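Local coordinates for protein Non-sulfated chondroitin lyase E66 (Autographa californica nucleopolyhedrovirus, PDB 3VSN) that cleaves non-sulfated chondroitin, is essential for oral infectivity of the virus, and may digest the chondroitin sulfate barrier of the host midgut's peritrophic matrix, at residues F385-I390 with Y554-E559; V509-V514 with E534-I539; Y107-G112 with I153-T158. All coordinates share one frame; numbering follows the deposited sequence.

In the fold
Interactions 1 and 2 lie in the beta-sandwich region, their centres only 6 Å apart, whereas interaction 3 belongs to the helical N-terminal region, with its centre about 52 Å from that of interaction 1 and 57 Å from that of interaction 2. Interaction 3 comes first along the chain. Interaction 1 then spans residues 385 to 559, and both segments of interaction 2 fall within that span. Strands 550-558 and 509-513 are antiparallel neighbours in one sheet, so interactions 1 and 2 fasten the same sheet to the layer facing it. The chain thus builds separate helical and beta cores, on opposite sides of its centre, as expected for a polysaccharide lyase with an alpha/alpha toroid followed by beta-sandwich sheets.

Interaction 1 of 3, residues F385-I390 with Y554-E559; sequences FESGII and YKLNVE
Tyr554 and Leu556 of strand 550-558 reach across the beta-sandwich to Ser387 and Gly388, which form the corner of a type II turn leading into strand 390-391 of the facing sheet. At the base of the tyrosine, Tyr554 CB packs against His512 O on the adjacent strand. A chi1 of 68° sets CG between the backbone N and the carbonyl carbon, and the ring then projects into the interlayer with Leu556 CG at its edge, in the ring plane. Further out, CZ comes 4.0 Å from Gly388 N. The hydroxyl at the end is pressed against the turn, Tyr554 OH lying 3.2 Å from Gly388 CA. It is also 3.0 Å from Gly388 N, but the angle is too poor for a hydrogen bond; the phenol instead bonds to Arg366 O, which satisfies this buried group. Glycine suits the corner because of its backbone: at a phi of 101° a CB would be jammed against the carbonyl O of Ser387. The turn is closed by Ile389 N bonding to Glu386 O. The Glu386 carboxylate forms a salt bridge with Arg367 and a hydrogen bond with Tyr378 OH, which should stabilise the buried charge. Beside the tyrosine, Leu556 CD1 rests 4.0 Å from Ser387 OG, whose small hydroxyl bonds to Val476 O of strand 472-480. At the turn's start, Ser387 N donates to Glu386 OE2 over 2.9 Å, meeting its anti side 30° out of the carboxylate plane.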
loop_
_atom_site.group_PDB
_atom_site.type_symbol
_atom_site.label_atom_id
_atom_site.label_comp_id
_atom_site.label_asym_id
_atom_site.label_seq_id
_atom_site.Cartn_x
_atom_site.Cartn_y
_atom_site.Cartn_z
ATOM N N PHE A 385 -8.978 -15.612 -2.139
ATOM C CA PHE A 385 -8.034 -16.637 -1.711
ATOM C C PHE A 385 -6.624 -16.086 -1.542
ATOM O O PHE A 385 -6.086 -15.429 -2.433
ATOM C CB PHE A 385 -8.043 -17.801 -2.709
ATOM C CG PHE A 385 -9.430 -18.275 -3.069
ATOM C CD1 PHE A 385 -10.123 -19.137 -2.226
ATOM C CD2 PHE A 385 -10.052 -17.832 -4.235
ATOM C CE1 PHE A 385 -11.404 -19.558 -2.543
ATOM C CE2 PHE A 385 -11.334 -18.257 -4.561
ATOM C CZ PHE A 385 -12.007 -19.121 -3.715
ATOM N N GLU A 386 -6.042 -16.363 -0.379
ATOM C CA GLU A 386 -4.664 -15.997 -0.073
ATOM C C GLU A 386 -4.263 -16.710 1.206
ATOM O O GLU A 386 -5.122 -17.046 2.028
ATOM C CB GLU A 386 -4.524 -14.474 0.094
ATOM C CG GLU A 386 -3.095 -13.985 0.325
ATOM C CD GLU A 386 -2.135 -14.456 -0.748
ATOM O OE1 GLU A 386 -2.135 -13.855 -1.844
ATOM O OE2 GLU A 386 -1.384 -15.425 -0.501
ATOM N N SER A 387 -2.964 -16.958 1.360
ATOM C CA SER A 387 -2.428 -17.517 2.595
ATOM C C SER A 387 -2.978 -16.730 3.777
ATOM O O SER A 387 -2.915 -15.492 3.792
ATOM C CB SER A 387 -0.899 -17.456 2.592
ATOM O OG SER A 387 -0.357 -18.228 1.539
ATOM N N GLY A 388 -3.535 -17.443 4.751
ATOM C CA GLY A 388 -4.075 -16.814 5.954
ATOM C C GLY A 388 -5.586 -16.647 5.981
ATOM O O GLY A 388 -6.166 -16.525 7.051
ATOM N N ILE A 389 -6.226 -16.618 4.812
ATOM C CA ILE A 389 -7.682 -16.413 4.748
ATOM C C ILE A 389 -8.454 -17.613 5.313
ATOM O O ILE A 389 -8.183 -18.766 4.963
ATOM C CB ILE A 389 -8.169 -16.055 3.317
ATOM C CG1 ILE A 389 -7.600 -14.687 2.891
ATOM C CG2 ILE A 389 -9.696 -16.050 3.248
ATOM C CD1 ILE A 389 -8.053 -14.187 1.529
ATOM N N ILE A 390 -9.387 -17.330 6.218
ATOM C CA ILE A 390 -10.275 -18.354 6.759
ATOM C C ILE A 390 -11.541 -18.368 5.903
ATOM O O ILE A 390 -12.224 -17.345 5.778
ATOM C CB ILE A 390 -10.640 -18.101 8.241
ATOM C CG1 ILE A 390 -9.377 -18.018 9.114
ATOM C CG2 ILE A 390 -11.567 -19.201 8.762
ATOM C CD1 ILE A 390 -9.618 -17.468 10.506
ATOM N N TYR A 554 0.625 -22.781 10.595
ATOM C CA TYR A 554 1.518 -23.094 9.491
ATOM C C TYR A 554 2.665 -22.090 9.433
ATOM O O TYR A 554 2.649 -21.074 10.128
ATOM C CB TYR A 554 0.745 -23.107 8.161
ATOM C CG TYR A 554 0.236 -21.746 7.726
ATOM C CD1 TYR A 554 1.006 -20.923 6.901
ATOM C CD2 TYR A 554 -1.016 -21.283 8.136
ATOM C CE1 TYR A 554 0.547 -19.675 6.500
ATOM C CE2 TYR A 554 -1.486 -20.039 7.739
ATOM C CZ TYR A 554 -0.700 -19.241 6.920
ATOM O OH TYR A 554 -1.155 -18.003 6.521
ATOM N N LYS A 555 3.659 -22.382 8.601
ATOM C CA LYS A 555 4.707 -21.413 8.319
ATOM C C LYS A 555 5.007 -21.381 6.829
ATOM O O LYS A 555 4.766 -22.361 6.112
ATOM C CB LYS A 555 5.974 -21.689 9.140
ATOM C CG LYS A 555 6.803 -22.863 8.661
ATOM C CD LYS A 555 8.205 -22.848 9.255
ATOM C CE LYS A 555 9.059 -23.888 8.551
ATOM N NZ LYS A 555 10.303 -24.241 9.290
ATOM N N LEU A 556 5.508 -20.239 6.376
ATOM C CA LEU A 556 5.970 -20.076 5.009
ATOM C C LEU A 556 7.464 -19.759 5.048
ATOM O O LEU A 556 7.921 -19.075 5.962
ATOM C CB LEU A 556 5.198 -18.948 4.310
ATOM C CG LEU A 556 3.668 -19.057 4.178
ATOM C CD1 LEU A 556 3.098 -17.798 3.536
ATOM C CD2 LEU A 556 3.247 -20.292 3.387
ATOM N N ASN A 557 8.208 -20.284 4.076
ATOM C CA ASN A 557 9.628 -19.978 3.888
ATOM C C ASN A 557 9.858 -19.463 2.497
ATOM O O ASN A 557 9.177 -19.891 1.563
ATOM C CB ASN A 557 10.483 -21.245 3.981
ATOM C CG ASN A 557 10.628 -21.753 5.383
ATOM O OD1 ASN A 557 10.972 -21.005 6.296
ATOM N ND2 ASN A 557 10.394 -23.040 5.561
ATOM N N VAL A 558 10.850 -18.591 2.349
ATOM C CA VAL A 558 11.395 -18.282 1.037
ATOM C C VAL A 558 12.047 -19.564 0.516
ATOM O O VAL A 558 12.815 -20.215 1.236
ATOM C CB VAL A 558 12.444 -17.150 1.093
ATOM C CG1 VAL A 558 13.051 -16.908 -0.285
ATOM C CG2 VAL A 558 11.817 -15.866 1.619
ATOM N N GLU A 559 11.719 -19.931 -0.719
ATOM C CA GLU A 559 12.291 -21.123 -1.343
ATOM C C GLU A 559 13.813 -21.067 -1.290
ATOM O O GLU A 559 14.416 -20.046 -1.624
ATOM C CB GLU A 559 11.806 -21.271 -2.789
ATOM C CG GLU A 559 12.208 -22.591 -3.430
ATOM C CD GLU A 559 11.608 -22.806 -4.806
ATOM O OE1 GLU A 559 11.041 -21.856 -5.387
ATOM O OE2 GLU A 559 11.714 -23.940 -5.309
#

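Interaction 2 of 3, residues V509-V514 with E534-I539; sequences VVCHRV and ELVEQI
In the interior of the beta-sandwich, Cys511 and Arg513 of strand 509-513 meet Val536 and Gln538 of strand 533-540, which belongs to the opposing sheet. The two strands run in nearly the same direction, 22° apart, and stand in step: Cys511 CA is 8.7 Å from Val536 CA, and Arg513 CA is 8.8 Å from Gln538 CA. At such a spacing the backbones cannot bond to each other, and side chains two residues apart on each strand bridge the layers, while the CB of the intervening His512 points away. Cys511 and Val536 form the apolar part, with SG 4.2 Å from CG1. Both are compact, as a place between closely layered sheets requires, and the cysteine is further enclosed by Leu556 of the neighbouring strand and Val476 of the facing sheet. At Arg513, which is partly exposed, the contact becomes mixed. The Gln538 chain is extended beyond CG and carries its amide across the gap, where NE2 abuts the aliphatic root of Arg513, 4.0 Å from CB. This is packing, because the arginine carbons accept no hydrogen bond; NE2 donates instead to Cys553 O, and glutamine thereby links its own sheet to the backbone of strand 550-558 in the other. Arg513 suits the border through its two characters: its methylenes lie against the amide, while its charged end bonds through NH1 to Val521 O. CG stands anti to the backbone N, chi1 168°, and the chain is extended from there to NE; the two side chains cross at about a right angle. The guanidinium and amide planes are inclined by 53°, and the nearest approach of the two side chains is Arg513 CG to Gln538 NE2, 3.8 Å.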
loop_
_atom_site.group_PDB
_atom_site.type_symbol
_atom_site.label_atom_id
_atom_site.label_comp_id
_atom_site.label_asym_id
_atom_site.label_seq_id
_atom_site.Cartn_x
_atom_site.Cartn_y
_atom_site.Cartn_z
ATOM N N VAL A 509 7.790 -19.555 -2.717
ATOM C CA VAL A 509 7.376 -19.672 -1.321
ATOM C C VAL A 509 7.016 -21.128 -1.023
ATOM O O VAL A 509 6.364 -21.791 -1.831
ATOM C CB VAL A 509 6.186 -18.735 -0.997
ATOM C CG1 VAL A 509 5.740 -18.899 0.447
ATOM C CG2 VAL A 509 6.565 -17.281 -1.256
ATOM N N VAL A 510 7.453 -21.613 0.136
ATOM C CA VAL A 510 7.262 -23.002 0.545
ATOM C C VAL A 510 6.457 -23.038 1.843
ATOM O O VAL A 510 6.716 -22.246 2.747
ATOM C CB VAL A 510 8.626 -23.700 0.754
ATOM C CG1 VAL A 510 8.451 -25.173 1.092
ATOM C CG2 VAL A 510 9.500 -23.543 -0.482
ATOM N N CYS A 511 5.486 -23.949 1.936
ATOM C CA CYS A 511 4.653 -24.060 3.140
ATOM C C CYS A 511 4.918 -25.327 3.961
ATOM O O CYS A 511 5.304 -26.368 3.418
ATOM C CB CYS A 511 3.161 -23.953 2.786
ATOM S SG CYS A 511 2.457 -25.393 1.941
ATOM N N HIS A 512 4.713 -25.204 5.274
ATOM C CA HIS A 512 4.833 -26.298 6.234
ATOM C C HIS A 512 3.795 -26.151 7.313
ATOM O O HIS A 512 3.457 -25.034 7.708
ATOM C CB HIS A 512 6.215 -26.293 6.886
ATOM C CG HIS A 512 7.348 -26.570 5.926
ATOM N ND1 HIS A 512 7.710 -27.816 5.577
ATOM C CD2 HIS A 512 8.196 -25.707 5.243
ATOM C CE1 HIS A 512 8.742 -27.757 4.715
ATOM N NE2 HIS A 512 9.037 -26.464 4.510
ATOM N N ARG A 513 3.283 -27.278 7.798
ATOM C CA ARG A 513 2.439 -27.299 8.989
ATOM C C ARG A 513 3.353 -27.145 10.208
ATOM O O ARG A 513 4.472 -27.655 10.213
ATOM C CB ARG A 513 1.650 -28.616 9.048
ATOM C CG ARG A 513 0.932 -28.917 10.359
ATOM C CD ARG A 513 0.157 -30.232 10.267
ATOM N NE ARG A 513 -0.437 -30.601 11.550
ATOM C CZ ARG A 513 0.158 -31.365 12.465
ATOM N NH1 ARG A 513 -0.460 -31.635 13.606
ATOM N NH2 ARG A 513 1.371 -31.863 12.241
ATOM N N VAL A 514 2.888 -26.416 11.219
ATOM C CA VAL A 514 3.629 -26.282 12.475
ATOM C C VAL A 514 2.806 -26.894 13.615
ATOM O O VAL A 514 1.842 -26.282 14.082
ATOM C CB VAL A 514 3.993 -24.808 12.791
ATOM C CG1 VAL A 514 4.739 -24.705 14.118
ATOM C CG2 VAL A 514 4.828 -24.204 11.670
ATOM N N GLU A 534 -6.198 -23.284 -6.959
ATOM C CA GLU A 534 -5.863 -24.483 -6.183
ATOM C C GLU A 534 -5.324 -24.059 -4.810
ATOM O O GLU A 534 -4.598 -23.061 -4.700
ATOM C CB GLU A 534 -4.842 -25.362 -6.921
ATOM C CG GLU A 534 -4.715 -26.779 -6.368
ATOM C CD GLU A 534 -3.583 -27.586 -6.997
ATOM O OE1 GLU A 534 -2.638 -26.984 -7.564
ATOM O OE2 GLU A 534 -3.629 -28.838 -6.908
ATOM N N LEU A 535 -5.683 -24.814 -3.774
ATOM C CA LEU A 535 -5.309 -24.478 -2.399
ATOM C C LEU A 535 -4.616 -25.613 -1.669
ATOM O O LEU A 535 -4.889 -26.788 -1.920
ATOM C CB LEU A 535 -6.549 -24.102 -1.577
ATOM C CG LEU A 535 -7.535 -23.034 -2.050
ATOM C CD1 LEU A 535 -8.771 -23.062 -1.160
ATOM C CD2 LEU A 535 -6.899 -21.649 -2.044
ATOM N N VAL A 536 -3.720 -25.242 -0.759
ATOM C CA VAL A 536 -3.334 -26.100 0.357
ATOM C C VAL A 536 -4.005 -25.456 1.565
ATOM O O VAL A 536 -3.865 -24.248 1.785
ATOM C CB VAL A 536 -1.808 -26.150 0.561
ATOM C CG1 VAL A 536 -1.457 -26.985 1.788
ATOM C CG2 VAL A 536 -1.116 -26.703 -0.677
ATOM N N GLU A 537 -4.747 -26.244 2.334
ATOM C CA GLU A 537 -5.534 -25.685 3.434
ATOM C C GLU A 537 -5.527 -26.580 4.668
ATOM O O GLU A 537 -5.193 -27.762 4.588
ATOM C CB GLU A 537 -6.976 -25.401 2.978
ATOM C CG GLU A 537 -7.767 -26.646 2.581
ATOM C CD GLU A 537 -9.127 -26.348 1.961
ATOM O OE1 GLU A 537 -9.397 -25.184 1.592
ATOM O OE2 GLU A 537 -9.938 -27.293 1.839
ATOM N N GLN A 538 -5.883 -25.994 5.808
ATOM C CA GLN A 538 -6.126 -26.750 7.029
ATOM C C GLN A 538 -7.612 -26.659 7.349
ATOM O O GLN A 538 -8.130 -25.581 7.675
ATOM C CB GLN A 538 -5.265 -26.226 8.186
ATOM C CG GLN A 538 -3.793 -26.617 8.070
ATOM C CD GLN A 538 -2.945 -26.164 9.252
ATOM O OE1 GLN A 538 -3.457 -25.656 10.246
ATOM N NE2 GLN A 538 -1.635 -26.352 9.143
ATOM N N ILE A 539 -8.297 -27.794 7.225
ATOM C CA ILE A 539 -9.739 -27.856 7.441
ATOM C C ILE A 539 -10.046 -27.845 8.941
ATOM O O ILE A 539 -9.432 -28.577 9.719
ATOM C CB ILE A 539 -10.372 -29.087 6.746
ATOM C CG1 ILE A 539 -10.157 -29.010 5.223
ATOM C CG2 ILE A 539 -11.863 -29.179 7.061
ATOM C CD1 ILE A 539 -10.369 -30.316 4.478
#

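Interaction 3 of 3, residues Y107-G112 with I153-T158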
loop_
_atom_site.group_PDB
_atom_site.type_symbol
_atom_site.label_atom_id
_atom_site.label_comp_id
_atom_site.label_asym_id
_atom_site.label_seq_id
_atom_site.Cartn_x
_atom_site.Cartn_y
_atom_site.Cartn_z
ATOM N N TYR A 107 9.410 18.593 -33.755
ATOM C CA TYR A 107 8.383 19.157 -34.619
ATOM C C TYR A 107 7.010 18.572 -34.306
ATOM O O TYR A 107 6.029 19.309 -34.221
ATOM C CB TYR A 107 8.715 18.943 -36.104
ATOM C CG TYR A 107 7.554 19.275 -37.015
ATOM C CD1 TYR A 107 7.307 20.590 -37.411
ATOM C CD2 TYR A 107 6.679 18.277 -37.454
ATOM C CE1 TYR A 107 6.233 20.902 -38.231
ATOM C CE2 TYR A 107 5.601 18.578 -38.271
ATOM C CZ TYR A 107 5.384 19.890 -38.656
ATOM O OH TYR A 107 4.317 20.194 -39.469
ATOM N N ASN A 108 6.941 17.251 -34.149
ATOM C CA ASN A 108 5.675 16.592 -33.847
ATOM C C ASN A 108 5.069 17.069 -32.527
ATOM O O ASN A 108 3.852 17.229 -32.420
ATOM C CB ASN A 108 5.825 15.068 -33.874
ATOM C CG ASN A 108 5.719 14.500 -35.279
ATOM O OD1 ASN A 108 4.954 14.999 -36.106
ATOM N ND2 ASN A 108 6.486 13.448 -35.555
ATOM N N LEU A 109 5.927 17.321 -31.540
ATOM C CA LEU A 109 5.485 17.825 -30.242
ATOM C C LEU A 109 4.905 19.241 -30.330
ATOM O O LEU A 109 3.792 19.481 -29.859
ATOM C CB LEU A 109 6.613 17.744 -29.203
ATOM C CG LEU A 109 7.018 16.339 -28.729
ATOM C CD1 LEU A 109 8.238 16.405 -27.822
ATOM C CD2 LEU A 109 5.866 15.617 -28.033
ATOM N N ILE A 110 5.643 20.169 -30.941
ATOM C CA ILE A 110 5.135 21.537 -31.100
ATOM C C ILE A 110 3.881 21.576 -31.992
ATOM O O ILE A 110 2.936 22.316 -31.703
ATOM C CB ILE A 110 6.230 22.546 -31.546
ATOM C CG1 ILE A 110 5.742 23.994 -31.390
ATOM C CG2 ILE A 110 6.692 22.287 -32.974
ATOM C CD1 ILE A 110 5.523 24.430 -29.955
ATOM N N ASN A 111 3.868 20.753 -33.043
ATOM C CA ASN A 111 2.703 20.617 -33.918
ATOM C C ASN A 111 1.482 20.105 -33.152
ATOM O O ASN A 111 0.371 20.603 -33.340
ATOM C CB ASN A 111 3.017 19.695 -35.104
ATOM C CG ASN A 111 1.878 19.612 -36.107
ATOM O OD1 ASN A 111 1.336 20.632 -36.541
ATOM N ND2 ASN A 111 1.516 18.390 -36.491
ATOM N N GLY A 112 1.705 19.118 -32.283
ATOM C CA GLY A 112 0.655 18.593 -31.410
ATOM C C GLY A 112 0.064 19.654 -30.504
ATOM O O GLY A 112 -1.155 19.705 -30.312
ATOM N N ILE A 153 9.134 22.784 -21.728
ATOM C CA ILE A 153 10.425 22.572 -21.070
ATOM C C ILE A 153 11.362 21.654 -21.861
ATOM O O ILE A 153 12.520 22.014 -22.089
ATOM C CB ILE A 153 10.282 22.118 -19.599
ATOM C CG1 ILE A 153 9.489 23.160 -18.806
ATOM C CG2 ILE A 153 11.657 21.904 -18.967
ATOM C CD1 ILE A 153 9.142 22.757 -17.386
ATOM N N VAL A 154 10.884 20.491 -22.301
ATOM C CA VAL A 154 11.785 19.568 -23.014
ATOM C C VAL A 154 12.309 20.138 -24.338
ATOM O O VAL A 154 13.368 19.727 -24.816
ATOM C CB VAL A 154 11.205 18.141 -23.213
ATOM C CG1 VAL A 154 10.773 17.543 -21.879
ATOM C CG2 VAL A 154 10.065 18.123 -24.230
ATOM N N LEU A 155 11.572 21.092 -24.907
ATOM C CA LEU A 155 11.967 21.738 -26.157
ATOM C C LEU A 155 12.699 23.067 -25.933
ATOM O O LEU A 155 12.896 23.832 -26.881
ATOM C CB LEU A 155 10.743 21.955 -27.066
ATOM C CG LEU A 155 9.978 20.733 -27.591
ATOM C CD1 LEU A 155 8.874 21.162 -28.547
ATOM C CD2 LEU A 155 10.905 19.730 -28.268
ATOM N N ASN A 156 13.118 23.328 -24.692
ATOM C CA ASN A 156 13.659 24.641 -24.321
ATOM C C ASN A 156 14.961 25.065 -25.017
ATOM O O ASN A 156 15.315 26.239 -24.997
ATOM C CB ASN A 156 13.762 24.808 -22.794
ATOM C CG ASN A 156 14.941 24.056 -22.184
ATOM O OD1 ASN A 156 15.508 23.146 -22.791
ATOM N ND2 ASN A 156 15.300 24.431 -20.966
ATOM N N GLU A 157 15.659 24.117 -25.636
ATOM C CA GLU A 157 16.883 24.442 -26.366
ATOM C C GLU A 157 16.699 24.377 -27.885
ATOM O O GLU A 157 17.667 24.468 -28.648
ATOM C CB GLU A 157 18.048 23.574 -25.882
ATOM C CG GLU A 157 18.444 23.897 -24.446
ATOM C CD GLU A 157 19.732 23.230 -24.009
ATOM O OE1 GLU A 157 19.967 22.065 -24.393
ATOM O OE2 GLU A 157 20.504 23.880 -23.269
ATOM N N THR A 158 15.443 24.258 -28.313
ATOM C CA THR A 158 15.093 24.216 -29.730
ATOM C C THR A 158 14.513 25.555 -30.206
ATOM O O THR A 158 14.288 26.472 -29.406
ATOM C CB THR A 158 14.044 23.123 -30.031
ATOM O OG1 THR A 158 12.760 23.549 -29.553
ATOM C CG2 THR A 158 14.425 21.788 -29.385
#
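Leu155, the first residue to leave helical backbone angles after helix 138-154, pushes its CD1 against the flank of helix 103-119, where Leu109 and Ile110 receive it. The methyl settles against the helix backbone itself, 4.1 Å from Ile110 N, with Leu109 CB and Ile110 CB each 4.2 Å away from it. Leucine fits here because a chi1 of -63° and an extended chi2 send one methyl straight out to the neighbouring helix. Next to it the packing slackens: Leu109 CD1 and Val154 CG2 are 4.4 Å apart. Helix 75-93 adds to this core, Tyr88 touching Leu109, Cys89 touching Val154 and Tyr92 touching Leu155. Apolar packing between successive helices like this belongs to the alpha/alpha toroid, the helical part of polysaccharide lyases of this kind. Away from the core the residues become polar. On helix 103-119 the partly exposed Asn111 sets its CB over one face of the exposed Tyr107 ring, 4.2 Å above the plane and offset toward the rim. On the partner segment Glu157 is exposed, whereas the partly exposed Asn156 is tied to helix 29-48 through Glu35 and Lys39. The type I turn from Leu155 to Thr158 is braced by its threonine: Leu155 O accepts from Thr158 N at 3.0 Å and from Thr158 OG1 at 2.7 Å, the hydroxyl arriving in the carbonyl plane on a lone pair, while the same OG1 caps His160 N ahead of helix 161-175.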